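Local coordinates for protein cystatin-F (Homo sapiens, PDB 2CH9) that inhibits papain and cathepsin L more weakly than other cystatins do, forms a disulfide-linked homodimer and may take part in immune regulation, at residues A[61-64]-A[65-69]. Numbering follows the deposited sequence.
Sequences VQIV and KGLKY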
loop_
_atom_site.group_PDB
_atom_site.type_symbol
_atom_site.label_atom_id
_atom_site.label_comp_id
_atom_site.label_asym_id
_atom_site.label_seq_id
_atom_site.Cartn_x
_atom_site.Cartn_y
_atom_site.Cartn_z
ATOM N N VAL A 61 -5.023 -8.539 1.232
ATOM C CA VAL A 61 -5.868 -7.780 2.137
ATOM C C VAL A 61 -5.026 -7.478 3.377
ATOM O O VAL A 61 -4.228 -8.293 3.812
ATOM C CB VAL A 61 -7.144 -8.546 2.484
ATOM C CG1 VAL A 61 -6.800 -9.875 3.208
ATOM C CG2 VAL A 61 -8.105 -7.690 3.302
ATOM N N GLN A 62 -5.161 -6.273 3.903
ATOM C CA GLN A 62 -4.424 -5.900 5.085
ATOM C C GLN A 62 -5.406 -5.378 6.121
ATOM O O GLN A 62 -6.321 -4.617 5.780
ATOM C CB GLN A 62 -3.396 -4.835 4.702
ATOM C CG GLN A 62 -2.558 -4.281 5.843
ATOM C CD GLN A 62 -1.598 -3.197 5.365
ATOM O OE1 GLN A 62 -1.875 -2.508 4.375
ATOM N NE2 GLN A 62 -0.455 -3.068 6.032
ATOM N N ILE A 63 -5.225 -5.784 7.381
ATOM C CA ILE A 63 -6.021 -5.198 8.478
ATOM C C ILE A 63 -5.472 -3.839 8.889
ATOM O O ILE A 63 -4.349 -3.743 9.386
ATOM C CB ILE A 63 -6.092 -6.093 9.742
ATOM C CG1 ILE A 63 -6.530 -7.520 9.388
ATOM C CG2 ILE A 63 -7.026 -5.462 10.781
ATOM C CD1 ILE A 63 -7.772 -7.587 8.509
ATOM N N VAL A 64 -6.267 -2.790 8.682
ATOM C CA VAL A 64 -5.900 -1.461 9.162
ATOM C C VAL A 64 -7.168 -0.710 9.568
ATOM O O VAL A 64 -7.826 -0.072 8.748
ATOM C CB VAL A 64 -4.913 -0.709 8.179
ATOM C CG1 VAL A 64 -5.248 -0.984 6.713
ATOM C CG2 VAL A 64 -4.788 0.772 8.488
ATOM N N LYS A 65 -7.526 -0.863 10.844
ATOM C CA LYS A 65 -8.781 -0.337 11.389
ATOM C C LYS A 65 -9.924 -0.559 10.390
ATOM O O LYS A 65 -10.730 0.346 10.129
ATOM C CB LYS A 65 -8.648 1.158 11.711
ATOM C CG LYS A 65 -7.383 1.579 12.468
ATOM C CD LYS A 65 -7.539 1.424 13.977
ATOM C CE LYS A 65 -6.772 2.520 14.746
ATOM N NZ LYS A 65 -5.276 2.397 14.690
ATOM N N GLY A 66 -9.996 -1.772 9.851
ATOM C CA GLY A 66 -10.839 -2.077 8.702
ATOM C C GLY A 66 -10.025 -2.941 7.760
ATOM O O GLY A 66 -8.965 -3.447 8.130
ATOM N N LEU A 67 -10.512 -3.092 6.535
ATOM C CA LEU A 67 -9.871 -3.941 5.538
ATOM C C LEU A 67 -9.364 -3.141 4.349
ATOM O O LEU A 67 -10.141 -2.468 3.666
ATOM C CB LEU A 67 -10.847 -5.024 5.053
ATOM C CG LEU A 67 -11.300 -6.093 6.082
ATOM C CD1 LEU A 67 -12.089 -7.207 5.431
ATOM C CD2 LEU A 67 -10.137 -6.692 6.851
ATOM N N LYS A 68 -8.063 -3.203 4.105
ATOM C CA LYS A 68 -7.485 -2.568 2.918
ATOM C C LYS A 68 -7.164 -3.644 1.889
ATOM O O LYS A 68 -6.366 -4.565 2.154
ATOM C CB LYS A 68 -6.213 -1.789 3.269
ATOM C CG LYS A 68 -5.665 -0.947 2.117
ATOM C CD LYS A 68 -4.215 -0.622 2.297
ATOM C CE LYS A 68 -3.979 0.832 1.954
ATOM N NZ LYS A 68 -2.560 1.161 1.654
ATOM N N TYR A 69 -7.803 -3.552 0.726
ATOM C CA TYR A 69 -7.552 -4.495 -0.363
ATOM C C TYR A 69 -6.526 -3.936 -1.305
ATOM O O TYR A 69 -6.550 -2.751 -1.631
ATOM C CB TYR A 69 -8.836 -4.816 -1.112
ATOM C CG TYR A 69 -9.838 -5.525 -0.248
ATOM C CD1 TYR A 69 -9.786 -6.912 -0.073
ATOM C CD2 TYR A 69 -10.814 -4.812 0.443
ATOM C CE1 TYR A 69 -10.702 -7.557 0.741
ATOM C CE2 TYR A 69 -11.728 -5.457 1.260
ATOM C CZ TYR A 69 -11.669 -6.817 1.401
ATOM O OH TYR A 69 -12.594 -7.432 2.203
HETATM O O HOH W 1 -1.047 0.168 4.103
#
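Gln62 and Lys68 stand side by side as a hydrogen-bonded pair of the antiparallel hairpin formed by strands 49-63 and 67-78. The backbone gives the framework: Lys68 N donates to Gln62 O at 2.8 Å and Gln62 N to Lys68 O at 2.7 Å, both in the carbonyl plane. On it, the lysine illustrates how one side chain can serve several partners. Lys68 CB lies against Val64 CG1, 3.7 Å away. With CG anti to the backbone N (chi1 -172°), the chain runs alongside Gln62, bringing CD within 3.7 Å of Gln62 OE1, then bends at chi3 (-136°). At the tip, a water donates to Gln62 OE1 and accepts from Lys68 NZ, which also forms a salt bridge with Glu108. On the opposite face, Val61 CG2 sits over the Tyr69 ring in a CH-pi contact, 4.1 Å from its centroid. Gln62-Gly66 is the secondary area of contact, the QxVxG loop that cystatins typically insert into the protease cleft; Val64 N closes its turn onto Gly66 O at 2.8 Å, 37° out of the carbonyl plane. Gln62 NE2, bonded to Gly18 O, probably holds the hairpin to the reactive site, while Lys68 links it to strand 102-112 and the water couples the two.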